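Local coordinates for protein octaprenyl-diphosphate synthase (Bacteroides thetaiotaomicron, PDB 3RMG) that probably catalyses magnesium-dependent prenyl transfer, lengthening the prenyl chain of an allylic diphosphate with isopentenyl diphosphate units, at residues Met49-Leu54 and Leu78-Ser83; Glu164-Val169 and Lys213-Asp218; Ala199-Glu204 and Phe299-Ala304; Ile206-Gln211 and Glu292-Lys297. One frame throughout, in Å; residues are numbered along the deposited sequence.

Contact 1 of 4, residues Met49-Leu54 and Leu78-Ser83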
loop_
_atom_site.group_PDB
_atom_site.type_symbol
_atom_site.label_atom_id
_atom_site.label_comp_id
_atom_site.label_asym_id
_atom_site.label_seq_id
_atom_site.Cartn_x
_atom_site.Cartn_y
_atom_site.Cartn_z
ATOM N N MET A 49 21.441 5.337 -8.153
ATOM C CA MET A 49 20.458 4.279 -8.330
ATOM C C MET A 49 21.085 2.920 -8.082
ATOM O O MET A 49 21.186 2.102 -8.990
ATOM C CB MET A 49 19.885 4.334 -9.743
ATOM C CG MET A 49 19.108 5.605 -10.042
ATOM S SD MET A 49 19.520 6.269 -11.661
ATOM C CE MET A 49 21.277 6.598 -11.458
ATOM N N MET A 50 21.496 2.685 -6.843
ATOM C CA MET A 50 22.195 1.471 -6.482
ATOM C C MET A 50 21.426 0.203 -6.883
ATOM O O MET A 50 22.009 -0.747 -7.420
ATOM C CB MET A 50 22.485 1.470 -4.985
ATOM C CG MET A 50 23.938 1.171 -4.648
ATOM S SD MET A 50 25.055 2.363 -5.427
ATOM C CE MET A 50 24.426 3.902 -4.752
ATOM N N ARG A 51 20.119 0.190 -6.641
ATOM C CA ARG A 51 19.316 -1.001 -6.926
ATOM C C ARG A 51 18.956 -1.158 -8.406
ATOM O O ARG A 51 19.056 -2.250 -8.947
ATOM C CB ARG A 51 18.060 -1.054 -6.042
ATOM C CG ARG A 51 18.352 -1.292 -4.574
ATOM C CD ARG A 51 17.151 -0.913 -3.685
ATOM N NE ARG A 51 17.555 -0.841 -2.290
ATOM C CZ ARG A 51 17.844 0.286 -1.645
ATOM N NH1 ARG A 51 17.737 1.456 -2.261
ATOM N NH2 ARG A 51 18.216 0.240 -0.372
ATOM N N PRO A 52 18.510 -0.073 -9.060
ATOM C CA PRO A 52 18.278 -0.146 -10.504
ATOM C C PRO A 52 19.516 -0.586 -11.278
ATOM O O PRO A 52 19.404 -1.381 -12.212
ATOM C CB PRO A 52 17.878 1.286 -10.860
ATOM C CG PRO A 52 17.170 1.748 -9.636
ATOM C CD PRO A 52 18.011 1.193 -8.502
ATOM N N ILE A 53 20.691 -0.104 -10.892
ATOM C CA ILE A 53 21.910 -0.569 -11.559
ATOM C C ILE A 53 22.091 -2.082 -11.374
ATOM O O ILE A 53 22.478 -2.791 -12.299
ATOM C CB ILE A 53 23.155 0.196 -11.093
ATOM C CG1 ILE A 53 23.186 1.594 -11.722
ATOM C CG2 ILE A 53 24.400 -0.557 -11.468
ATOM C CD1 ILE A 53 24.103 2.570 -10.992
ATOM N N LEU A 54 21.792 -2.583 -10.182
ATOM C CA LEU A 54 21.856 -4.019 -9.951
ATOM C C LEU A 54 20.883 -4.789 -10.869
ATOM O O LEU A 54 21.242 -5.811 -11.449
ATOM C CB LEU A 54 21.555 -4.344 -8.489
ATOM C CG LEU A 54 21.782 -5.790 -8.071
ATOM C CD1 LEU A 54 23.209 -6.185 -8.422
ATOM C CD2 LEU A 54 21.510 -5.992 -6.583
ATOM N N LEU A 78 9.814 1.697 -6.454
ATOM C CA LEU A 78 8.632 2.338 -5.889
ATOM C C LEU A 78 8.257 1.740 -4.527
ATOM O O LEU A 78 7.880 2.468 -3.594
ATOM C CB LEU A 78 7.447 2.226 -6.855
ATOM C CG LEU A 78 7.616 3.011 -8.154
ATOM C CD1 LEU A 78 6.451 2.779 -9.100
ATOM C CD2 LEU A 78 7.794 4.479 -7.841
ATOM N N LEU A 79 8.339 0.417 -4.419
ATOM C CA LEU A 79 8.021 -0.259 -3.157
ATOM C C LEU A 79 8.936 0.237 -2.034
ATOM O O LEU A 79 8.486 0.523 -0.920
ATOM C CB LEU A 79 8.146 -1.781 -3.316
ATOM C CG LEU A 79 8.020 -2.645 -2.062
ATOM C CD1 LEU A 79 6.713 -2.360 -1.367
ATOM C CD2 LEU A 79 8.099 -4.113 -2.431
ATOM N N HIS A 80 10.226 0.334 -2.342
ATOM C CA HIS A 80 11.214 0.830 -1.402
ATOM C C HIS A 80 10.908 2.276 -1.015
ATOM O O HIS A 80 10.858 2.626 0.166
ATOM C CB HIS A 80 12.591 0.753 -2.039
ATOM C CG HIS A 80 13.667 1.403 -1.230
ATOM N ND1 HIS A 80 13.924 1.060 0.081
ATOM C CD2 HIS A 80 14.574 2.355 -1.556
ATOM C CE1 HIS A 80 14.940 1.775 0.529
ATOM N NE2 HIS A 80 15.353 2.569 -0.443
ATOM N N THR A 81 10.693 3.119 -2.016
ATOM C CA THR A 81 10.379 4.509 -1.747
ATOM C C THR A 81 9.157 4.634 -0.862
ATOM O O THR A 81 9.146 5.435 0.073
ATOM C CB THR A 81 10.120 5.305 -3.034
ATOM O OG1 THR A 81 11.081 4.935 -4.032
ATOM C CG2 THR A 81 10.224 6.793 -2.750
ATOM N N ALA A 82 8.123 3.848 -1.153
ATOM C CA ALA A 82 6.897 3.937 -0.370
ATOM C C ALA A 82 7.110 3.596 1.109
ATOM O O ALA A 82 6.520 4.218 1.982
ATOM C CB ALA A 82 5.797 3.065 -0.973
ATOM N N SER A 83 7.936 2.601 1.401
ATOM C CA SER A 83 8.119 2.222 2.797
ATOM C C SER A 83 9.009 3.225 3.543
ATOM O O SER A 83 8.753 3.524 4.704
ATOM C CB SER A 83 8.621 0.789 2.936
ATOM O OG SER A 83 9.912 0.649 2.385
#
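Arg51 and His80 meet at what is, in related FPP/GGPP synthases, the isopentenyl diphosphate pocket of the all-helical isoprenoid synthase fold. Arg51 belongs to the KxxRP sequence known from this family, at the start of helix 50-62, and His80 stands on helix 67-90, seven residues ahead of the first aspartate-rich motif. The two backbones are well apart, 10.0 Å between Arg51 CA and His80 CA, so the side chains bridge the gap alone. Arg51 reaches out with an extended chain, while His80 has its imidazole anti to the backbone N (chi1 172°). The guanidinium lies over one face of the imidazole toward its rim, the two planes inclined by 42°. Arg51 NH1 is 3.2 Å from His80 NE2 and 3.4 Å from His80 CD2, and Arg51 NH2 is 3.7 Å from His80 CE1. Leu177 of helix 174-188 touches both residues; Phe178 and Cys181 of the same helix also touch Arg51. Despite the short NH1 to NE2 approach, the angle is too poor for a hydrogen bond. The guanidinium thus leans over the rim of the imidazole face without spending an N-H on it, an arrangement consistent with two groups gathered to receive a diphosphate.

Contact 2 of 4, residues Glu164-Val169 and Lys213-Asp218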
loop_
_atom_site.group_PDB
_atom_site.type_symbol
_atom_site.label_atom_id
_atom_site.label_comp_id
_atom_site.label_asym_id
_atom_site.label_seq_id
_atom_site.Cartn_x
_atom_site.Cartn_y
_atom_site.Cartn_z
ATOM N N GLU A 164 23.047 -13.283 15.041
ATOM C CA GLU A 164 21.992 -14.038 14.369
ATOM C C GLU A 164 20.715 -13.216 14.223
ATOM O O GLU A 164 20.118 -13.176 13.151
ATOM C CB GLU A 164 21.702 -15.361 15.083
ATOM C CG GLU A 164 22.808 -16.398 14.942
ATOM C CD GLU A 164 23.993 -16.120 15.856
ATOM O OE1 GLU A 164 25.031 -16.805 15.713
ATOM O OE2 GLU A 164 23.886 -15.221 16.719
ATOM N N VAL A 165 20.290 -12.553 15.287
ATOM C CA VAL A 165 19.067 -11.772 15.185
ATOM C C VAL A 165 19.277 -10.563 14.273
ATOM O O VAL A 165 18.370 -10.134 13.552
ATOM C CB VAL A 165 18.555 -11.317 16.560
ATOM C CG1 VAL A 165 17.281 -10.503 16.405
ATOM C CG2 VAL A 165 18.323 -12.532 17.462
ATOM N N TYR A 166 20.487 -10.021 14.311
ATOM C CA TYR A 166 20.824 -8.844 13.530
ATOM C C TYR A 166 20.768 -9.160 12.034
ATOM O O TYR A 166 20.203 -8.398 11.244
ATOM C CB TYR A 166 22.225 -8.400 13.924
ATOM C CG TYR A 166 22.886 -7.392 13.019
ATOM C CD1 TYR A 166 22.403 -6.093 12.914
ATOM C CD2 TYR A 166 24.035 -7.723 12.314
ATOM C CE1 TYR A 166 23.035 -5.159 12.104
ATOM C CE2 TYR A 166 24.674 -6.800 11.505
ATOM C CZ TYR A 166 24.171 -5.522 11.407
ATOM O OH TYR A 166 24.816 -4.604 10.603
ATOM N N PHE A 167 21.351 -10.297 11.665
ATOM C CA PHE A 167 21.409 -10.734 10.279
ATOM C C PHE A 167 20.062 -11.172 9.750
ATOM O O PHE A 167 19.714 -10.905 8.599
ATOM C CB PHE A 167 22.415 -11.859 10.134
ATOM C CG PHE A 167 23.818 -11.381 10.126
ATOM C CD1 PHE A 167 24.700 -11.761 11.113
ATOM C CD2 PHE A 167 24.251 -10.520 9.138
ATOM C CE1 PHE A 167 25.999 -11.313 11.096
ATOM C CE2 PHE A 167 25.544 -10.069 9.119
ATOM C CZ PHE A 167 26.421 -10.467 10.097
ATOM N N ASP A 168 19.305 -11.847 10.600
ATOM C CA ASP A 168 17.957 -12.237 10.252
ATOM C C ASP A 168 17.130 -11.025 9.857
ATOM O O ASP A 168 16.386 -11.070 8.889
ATOM C CB ASP A 168 17.291 -12.964 11.416
ATOM C CG ASP A 168 16.011 -13.641 11.005
ATOM O OD1 ASP A 168 16.033 -14.372 9.989
ATOM O OD2 ASP A 168 14.981 -13.437 11.683
ATOM N N VAL A 169 17.256 -9.943 10.614
ATOM C CA VAL A 169 16.508 -8.720 10.340
ATOM C C VAL A 169 16.919 -8.083 9.011
ATOM O O VAL A 169 16.070 -7.660 8.221
ATOM C CB VAL A 169 16.727 -7.672 11.454
ATOM C CG1 VAL A 169 16.051 -6.345 11.082
ATOM C CG2 VAL A 169 16.232 -8.201 12.807
ATOM N N LYS A 213 27.575 -1.914 5.810
ATOM C CA LYS A 213 28.274 -0.669 5.494
ATOM C C LYS A 213 27.559 0.538 6.091
ATOM O O LYS A 213 28.178 1.376 6.736
ATOM C CB LYS A 213 28.405 -0.483 3.983
ATOM C CG LYS A 213 29.709 -0.992 3.405
ATOM C CD LYS A 213 30.819 0.051 3.517
ATOM C CE LYS A 213 31.418 0.085 4.915
ATOM N NZ LYS A 213 32.690 0.868 4.963
ATOM N N ASP A 214 26.256 0.629 5.856
ATOM C CA ASP A 214 25.459 1.719 6.385
ATOM C C ASP A 214 25.455 1.776 7.906
ATOM O O ASP A 214 25.472 2.859 8.479
ATOM C CB ASP A 214 24.016 1.615 5.895
ATOM C CG ASP A 214 23.708 2.595 4.793
ATOM O OD1 ASP A 214 24.621 3.360 4.408
ATOM O OD2 ASP A 214 22.552 2.609 4.322
ATOM N N ASP A 215 25.396 0.618 8.555
ATOM C CA ASP A 215 25.366 0.566 10.013
ATOM C C ASP A 215 26.661 1.134 10.603
ATOM O O ASP A 215 26.647 1.784 11.645
ATOM C CB ASP A 215 25.151 -0.868 10.500
ATOM C CG ASP A 215 23.740 -1.364 10.256
ATOM O OD1 ASP A 215 22.880 -0.562 9.829
ATOM O OD2 ASP A 215 23.489 -2.563 10.496
ATOM N N ILE A 216 27.777 0.883 9.932
ATOM C CA ILE A 216 29.058 1.415 10.359
ATOM C C ILE A 216 29.077 2.945 10.301
ATOM O O ILE A 216 29.514 3.606 11.239
ATOM C CB ILE A 216 30.194 0.843 9.512
ATOM C CG1 ILE A 216 30.534 -0.576 9.983
ATOM C CG2 ILE A 216 31.418 1.749 9.579
ATOM C CD1 ILE A 216 31.352 -1.378 8.991
ATOM N N PHE A 217 28.586 3.506 9.205
ATOM C CA PHE A 217 28.506 4.957 9.071
ATOM C C PHE A 217 27.932 5.633 10.310
ATOM O O PHE A 217 28.369 6.719 10.681
ATOM C CB PHE A 217 27.670 5.351 7.851
ATOM C CG PHE A 217 28.320 5.022 6.540
ATOM C CD1 PHE A 217 27.551 4.818 5.404
ATOM C CD2 PHE A 217 29.699 4.906 6.446
ATOM C CE1 PHE A 217 28.143 4.515 4.193
ATOM C CE2 PHE A 217 30.300 4.601 5.240
ATOM C CZ PHE A 217 29.519 4.407 4.109
ATOM N N ASP A 218 26.954 5.001 10.949
ATOM C CA ASP A 218 26.287 5.610 12.101
ATOM C C ASP A 218 27.226 5.878 13.284
ATOM O O ASP A 218 26.948 6.719 14.137
ATOM C CB ASP A 218 25.129 4.742 12.562
ATOM C CG ASP A 218 24.144 5.503 13.407
ATOM O OD1 ASP A 218 23.824 5.032 14.518
ATOM O OD2 ASP A 218 23.693 6.578 12.959
#
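Tyr166 of helix 163-172 reaches across to Asp215, a member of the second aspartate-rich DDxxD motif, here Asp214, Asp215 and Asp218 near the end of helix 193-217. In relatives this motif helps hold the magnesium ions that bind the allylic diphosphate, a role consistent with the sequence here. Lys213, just ahead of the motif, points away from helix 163-172. Asp215 makes the whole contact: its CB points at helix 163-172, and the phenol comes to meet it from the opposite direction. Tyr166 OH donates to Asp215 OD2, which sits in the plane of the phenol ring at its edge, with ring and carboxylate planes 49° apart. The modelled separation of Tyr166 OH and Asp215 OD2, 2.4 Å, is very short, and at 2.30 Å resolution its exact value is doubtful. Tyr166 gets there with its ring anti to the backbone N (chi1 167°). The other carboxylate oxygen, Asp215 OD1, accepts from Gln211 NE2 one turn earlier, so both oxygens have a partner, which would restrain the rotation of the carboxylate. Ile216 turns to Ala287 and Ile291 of helix 283-302, and Asp218 OD1 accepts a hydrogen bond from the backbone N of Asp232. Leu240 and Leu243 of helix 240-249, together with Thr239, touch the Tyr166 side chain, while Phe167 packs on Ile212, Leu240 and Thr290, so that helix 163-172 rests against helices 193-217, 240-249 and 283-302.

Contact 3 of 4, residues Ala199-Glu204 and Phe299-Ala304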
loop_
_atom_site.group_PDB
_atom_site.type_symbol
_atom_site.label_atom_id
_atom_site.label_comp_id
_atom_site.label_asym_id
_atom_site.label_seq_id
_atom_site.Cartn_x
_atom_site.Cartn_y
_atom_site.Cartn_z
ATOM N N ALA A 199 20.818 -15.588 -8.842
ATOM C CA ALA A 199 20.736 -14.125 -8.823
ATOM C C ALA A 199 20.245 -13.649 -7.462
ATOM O O ALA A 199 20.772 -12.664 -6.911
ATOM C CB ALA A 199 19.794 -13.629 -9.929
ATOM N N ARG A 200 19.242 -14.346 -6.921
ATOM C CA ARG A 200 18.706 -14.017 -5.593
ATOM C C ARG A 200 19.776 -14.041 -4.498
ATOM O O ARG A 200 19.924 -13.083 -3.738
ATOM C CB ARG A 200 17.540 -14.948 -5.209
ATOM C CG ARG A 200 16.717 -14.464 -3.967
ATOM C CD ARG A 200 16.204 -15.646 -3.121
ATOM N NE ARG A 200 17.330 -16.355 -2.501
ATOM C CZ ARG A 200 17.881 -16.019 -1.332
ATOM N NH1 ARG A 200 17.390 -14.999 -0.630
ATOM N NH2 ARG A 200 18.920 -16.702 -0.863
ATOM N N LEU A 201 20.524 -15.131 -4.410
ATOM C CA LEU A 201 21.635 -15.209 -3.452
ATOM C C LEU A 201 22.670 -14.090 -3.649
ATOM O O LEU A 201 23.084 -13.423 -2.696
ATOM C CB LEU A 201 22.315 -16.558 -3.580
ATOM C CG LEU A 201 23.325 -16.919 -2.507
ATOM C CD1 LEU A 201 22.699 -16.729 -1.129
ATOM C CD2 LEU A 201 23.816 -18.359 -2.716
ATOM N N LEU A 202 23.112 -13.905 -4.885
ATOM C CA LEU A 202 23.945 -12.759 -5.229
ATOM C C LEU A 202 23.400 -11.454 -4.639
ATOM O O LEU A 202 24.101 -10.743 -3.934
ATOM C CB LEU A 202 24.029 -12.605 -6.746
ATOM C CG LEU A 202 24.956 -11.476 -7.175
ATOM C CD1 LEU A 202 26.368 -11.717 -6.599
ATOM C CD2 LEU A 202 24.988 -11.377 -8.691
ATOM N N GLY A 203 22.141 -11.139 -4.930
ATOM C CA GLY A 203 21.592 -9.868 -4.489
ATOM C C GLY A 203 21.531 -9.830 -2.980
ATOM O O GLY A 203 21.710 -8.777 -2.349
ATOM N N GLU A 204 21.257 -10.981 -2.379
ATOM C CA GLU A 204 21.185 -11.017 -0.934
ATOM C C GLU A 204 22.563 -10.721 -0.353
ATOM O O GLU A 204 22.679 -9.934 0.580
ATOM C CB GLU A 204 20.651 -12.352 -0.415
ATOM C CG GLU A 204 20.731 -12.470 1.105
ATOM C CD GLU A 204 20.012 -13.702 1.619
ATOM O OE1 GLU A 204 20.693 -14.651 2.067
ATOM O OE2 GLU A 204 18.765 -13.724 1.546
ATOM N N PHE A 299 31.814 -12.840 -4.717
ATOM C CA PHE A 299 32.801 -13.028 -5.780
ATOM C C PHE A 299 32.908 -14.500 -6.173
ATOM O O PHE A 299 32.935 -14.846 -7.353
ATOM C CB PHE A 299 34.177 -12.504 -5.337
ATOM C CG PHE A 299 34.346 -11.015 -5.520
ATOM C CD1 PHE A 299 35.599 -10.437 -5.517
ATOM C CD2 PHE A 299 33.246 -10.203 -5.722
ATOM C CE1 PHE A 299 35.753 -9.071 -5.693
ATOM C CE2 PHE A 299 33.394 -8.840 -5.905
ATOM C CZ PHE A 299 34.652 -8.274 -5.885
ATOM N N ASP A 300 32.964 -15.361 -5.168
ATOM C CA ASP A 300 32.993 -16.782 -5.398
ATOM C C ASP A 300 31.758 -17.225 -6.182
ATOM O O ASP A 300 31.848 -18.111 -7.022
ATOM C CB ASP A 300 33.105 -17.530 -4.069
ATOM C CG ASP A 300 34.509 -17.495 -3.503
ATOM O OD1 ASP A 300 34.685 -17.953 -2.359
ATOM O OD2 ASP A 300 35.436 -17.001 -4.197
ATOM N N LEU A 301 30.614 -16.595 -5.926
ATOM C CA LEU A 301 29.406 -16.935 -6.673
ATOM C C LEU A 301 29.573 -16.556 -8.132
ATOM O O LEU A 301 29.246 -17.346 -9.019
ATOM C CB LEU A 301 28.174 -16.208 -6.132
ATOM C CG LEU A 301 27.016 -16.897 -5.404
ATOM C CD1 LEU A 301 25.856 -15.933 -5.437
ATOM C CD2 LEU A 301 26.588 -18.237 -6.000
ATOM N N LEU A 302 30.049 -15.333 -8.369
ATOM C CA LEU A 302 30.290 -14.828 -9.733
ATOM C C LEU A 302 31.327 -15.627 -10.538
ATOM O O LEU A 302 31.302 -15.603 -11.772
ATOM C CB LEU A 302 30.720 -13.353 -9.699
ATOM C CG LEU A 302 29.605 -12.347 -9.397
ATOM C CD1 LEU A 302 30.167 -10.981 -9.121
ATOM C CD2 LEU A 302 28.641 -12.303 -10.555
ATOM N N ALA A 303 32.237 -16.315 -9.850
ATOM C CA ALA A 303 33.289 -17.079 -10.536
ATOM C C ALA A 303 32.735 -18.266 -11.344
ATOM O O ALA A 303 33.468 -18.898 -12.091
ATOM C CB ALA A 303 34.376 -17.553 -9.546
ATOM N N ALA A 304 31.447 -18.561 -11.197
ATOM C CA ALA A 304 30.819 -19.627 -11.984
ATOM C C ALA A 304 30.445 -19.119 -13.383
ATOM O O ALA A 304 30.190 -19.904 -14.289
ATOM C CB ALA A 304 29.585 -20.163 -11.273
#
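Leu301 projects from helix 283-302 as a bump, and the shallow hollow it fills lies between Leu201 and Leu202 on helix 193-217. Its CD1 methyl makes the closest approaches. It presses on the backbone itself, 3.5 Å from Leu202 N and 3.7 Å from Leu202 CA, with Leu202 CB making one wall. The other wall is Leu201, whose CG is 4.0 Å from Leu301 CD1 and whose CD2 methyl stands 4.2 Å from the same carbon. Leu201 has its branch anti to the backbone N (chi1 -169°), which lays it beside the incoming methyl, and the two leucines pass each other at a slant. The backbones come near here, Leu202 CA and Leu301 CA being 7.0 Å apart. These helices are neighbours in the alpha-helical bundle of the isoprenoid synthase fold, and the contact joins them toward the C-terminal end of helix 283-302. A second, lighter touch sits beside the first: Leu202 CD2 meets Leu302 CD2 at 4.2 Å, methyl against methyl. Both side chains start off to one side of the partner helix, and their ends swing inward to close. Behind Leu302, Arg315 of helix 309-323 lies against it, and Phe299 leans on Leu318 and Asp319 of that same helix. The other flank of helix 193-217 faces helix 174-188, where Ala199 packs on Ala186. There Arg200 and Glu204, one turn apart, form a salt bridge, and both side chains touch Ala179.

Contact 4 of 4, residues Ile206-Gln211 and Glu292-Lys297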
loop_
_atom_site.group_PDB
_atom_site.type_symbol
_atom_site.label_atom_id
_atom_site.label_comp_id
_atom_site.label_asym_id
_atom_site.label_seq_id
_atom_site.Cartn_x
_atom_site.Cartn_y
_atom_site.Cartn_z
ATOM N N ILE A 206 24.889 -9.015 -1.607
ATOM C CA ILE A 206 25.168 -7.604 -1.867
ATOM C C ILE A 206 24.405 -6.692 -0.900
ATOM O O ILE A 206 24.976 -5.732 -0.332
ATOM C CB ILE A 206 24.840 -7.248 -3.330
ATOM C CG1 ILE A 206 25.884 -7.891 -4.265
ATOM C CG2 ILE A 206 24.767 -5.735 -3.517
ATOM C CD1 ILE A 206 25.540 -7.795 -5.731
ATOM N N GLY A 207 23.122 -7.007 -0.708
ATOM C CA GLY A 207 22.273 -6.297 0.238
ATOM C C GLY A 207 22.823 -6.357 1.659
ATOM O O GLY A 207 22.728 -5.388 2.407
ATOM N N ILE A 208 23.403 -7.491 2.046
ATOM C CA ILE A 208 24.005 -7.594 3.377
ATOM C C ILE A 208 25.271 -6.733 3.526
ATOM O O ILE A 208 25.432 -6.051 4.540
ATOM C CB ILE A 208 24.304 -9.053 3.775
ATOM C CG1 ILE A 208 22.999 -9.840 3.909
ATOM C CG2 ILE A 208 25.050 -9.098 5.105
ATOM C CD1 ILE A 208 23.213 -11.355 4.168
ATOM N N CYS A 209 26.164 -6.748 2.533
ATOM C CA CYS A 209 27.329 -5.848 2.573
ATOM C C CYS A 209 26.855 -4.392 2.676
ATOM O O CYS A 209 27.361 -3.602 3.468
ATOM C CB CYS A 209 28.183 -5.990 1.318
ATOM S SG CYS A 209 28.997 -7.567 1.128
ATOM N N PHE A 210 25.887 -4.049 1.842
ATOM C CA PHE A 210 25.367 -2.703 1.790
ATOM C C PHE A 210 24.837 -2.266 3.157
ATOM O O PHE A 210 25.184 -1.190 3.650
ATOM C CB PHE A 210 24.264 -2.636 0.739
ATOM C CG PHE A 210 23.832 -1.243 0.397
ATOM C CD1 PHE A 210 24.469 -0.533 -0.613
ATOM C CD2 PHE A 210 22.782 -0.638 1.083
ATOM C CE1 PHE A 210 24.069 0.758 -0.932
ATOM C CE2 PHE A 210 22.374 0.655 0.768
ATOM C CZ PHE A 210 23.021 1.353 -0.240
ATOM N N GLN A 211 24.004 -3.107 3.770
ATOM C CA GLN A 211 23.374 -2.766 5.048
ATOM C C GLN A 211 24.381 -2.611 6.185
ATOM O O GLN A 211 24.280 -1.687 6.980
ATOM C CB GLN A 211 22.338 -3.811 5.446
ATOM C CG GLN A 211 21.534 -3.381 6.656
ATOM C CD GLN A 211 20.972 -1.986 6.469
ATOM O OE1 GLN A 211 20.174 -1.744 5.559
ATOM N NE2 GLN A 211 21.397 -1.056 7.315
ATOM N N GLU A 292 33.781 -8.253 4.315
ATOM C CA GLU A 292 34.767 -8.905 3.456
ATOM C C GLU A 292 34.380 -10.365 3.206
ATOM O O GLU A 292 34.530 -10.878 2.105
ATOM C CB GLU A 292 36.140 -8.850 4.137
ATOM C CG GLU A 292 37.296 -8.498 3.230
ATOM C CD GLU A 292 37.036 -7.241 2.440
ATOM O OE1 GLU A 292 36.327 -6.353 2.962
ATOM O OE2 GLU A 292 37.534 -7.144 1.298
ATOM N N GLN A 293 33.891 -11.037 4.241
ATOM C CA GLN A 293 33.448 -12.412 4.093
ATOM C C GLN A 293 32.294 -12.518 3.092
ATOM O O GLN A 293 32.307 -13.388 2.220
ATOM C CB GLN A 293 33.023 -12.995 5.443
ATOM C CG GLN A 293 34.175 -13.397 6.354
ATOM C CD GLN A 293 33.755 -13.482 7.824
ATOM O OE1 GLN A 293 34.596 -13.499 8.720
ATOM N NE2 GLN A 293 32.449 -13.523 8.070
ATOM N N TYR A 294 31.298 -11.643 3.223
ATOM C CA TYR A 294 30.146 -11.695 2.327
ATOM C C TYR A 294 30.501 -11.272 0.908
ATOM O O TYR A 294 29.945 -11.789 -0.062
ATOM C CB TYR A 294 28.968 -10.879 2.866
ATOM C CG TYR A 294 28.164 -11.650 3.878
ATOM C CD1 TYR A 294 27.217 -12.585 3.473
ATOM C CD2 TYR A 294 28.356 -11.451 5.245
ATOM C CE1 TYR A 294 26.485 -13.302 4.406
ATOM C CE2 TYR A 294 27.631 -12.170 6.191
ATOM C CZ TYR A 294 26.709 -13.091 5.767
ATOM O OH TYR A 294 25.993 -13.790 6.695
ATOM N N LYS A 295 31.430 -10.336 0.796
ATOM C CA LYS A 295 31.928 -9.901 -0.497
ATOM C C LYS A 295 32.618 -11.062 -1.188
ATOM O O LYS A 295 32.464 -11.261 -2.394
ATOM C CB LYS A 295 32.918 -8.760 -0.323
ATOM C CG LYS A 295 33.322 -8.080 -1.597
ATOM C CD LYS A 295 34.301 -6.966 -1.284
ATOM C CE LYS A 295 34.876 -6.360 -2.542
ATOM N NZ LYS A 295 36.144 -5.631 -2.256
ATOM N N LYS A 296 33.381 -11.835 -0.427
ATOM C CA LYS A 296 34.065 -12.977 -1.018
ATOM C C LYS A 296 33.044 -14.041 -1.408
ATOM O O LYS A 296 33.173 -14.684 -2.445
ATOM C CB LYS A 296 35.108 -13.557 -0.057
ATOM C CG LYS A 296 35.754 -14.841 -0.554
ATOM C CD LYS A 296 36.443 -15.576 0.586
ATOM C CE LYS A 296 36.638 -17.063 0.290
ATOM N NZ LYS A 296 37.596 -17.300 -0.826
ATOM N N LYS A 297 32.021 -14.230 -0.582
ATOM C CA LYS A 297 30.963 -15.165 -0.935
ATOM C C LYS A 297 30.345 -14.762 -2.272
ATOM O O LYS A 297 30.049 -15.612 -3.121
ATOM C CB LYS A 297 29.900 -15.211 0.157
ATOM C CG LYS A 297 30.304 -16.010 1.409
ATOM C CD LYS A 297 29.125 -16.062 2.372
ATOM C CE LYS A 297 29.571 -16.107 3.830
ATOM N NZ LYS A 297 30.020 -17.464 4.226
#
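Cys209 and Tyr294 mark the nearest backbone approach of two antiparallel helical segments: their CA atoms lie 6.5 Å apart, the local axes come within 9.0 Å, and the signed crossing angle is -158°. Side chains fill the interface between them. Tyr294 carries most of it. The CG2 methyl of Ile208 stands over the centre of one face of the phenol ring, 4.1 Å from its centroid and 10° off the ring normal, a CH-pi contact. The other branch of Ile208 reaches the rim, with its CD1 3.8 Å from Tyr294 CE1. Ile208 can do both because CG2 is anti to its backbone N while CG1 lies beside that N (chi1 -65°), which puts CG2 over the face and lets CD1 reach the rim. On the opposite face, Lys297 CE of the same helix lies 4.2 Å above the ring plane near the rim. This pairing of helices 193-217 and 283-302 is part of the all-alpha isoprenoid synthase bundle, with helix 163-172 adding Arg171 against both Ile208 and Tyr294. Beside the ring, Cys209 SG is inserted toward the partner backbone, 3.7 Å from Tyr294 CB and equally far from Lys295 N, with no hydrogen bond formed. Lys295 touches SG with its CB at 4.3 Å, then leads its extended chain away over Leu318 and Val322 to a salt bridge with Asp319 of helix 309-323. On the other flank of helix 193-217, Gln211 OE1 hydrogen-bonds to Thr174 OG1.

Contacts 2, 3 and 4 share helix 193-217. Contacts 3 and 4 also share helix 283-302, their centres about 10 Å apart along the same helix pair, with contact 4 nested inside the loop that contact 3 closes. Contacts 2 and 4 have centres about 11 Å apart and meet through Phe167 CE2, 4.2 Å from Ile208 CG2. Contact 1 joins contact 4 where Met50 CG lies 3.7 Å from Phe210 CE1. By analogy with relatives, contacts 1 and 2 belong to the two diphosphate-binding sides of the active site; their centres are about 19 Å apart and their nearest atoms about 7 Å. Contact 3 is structural packing, about 20 Å from either, centre to centre.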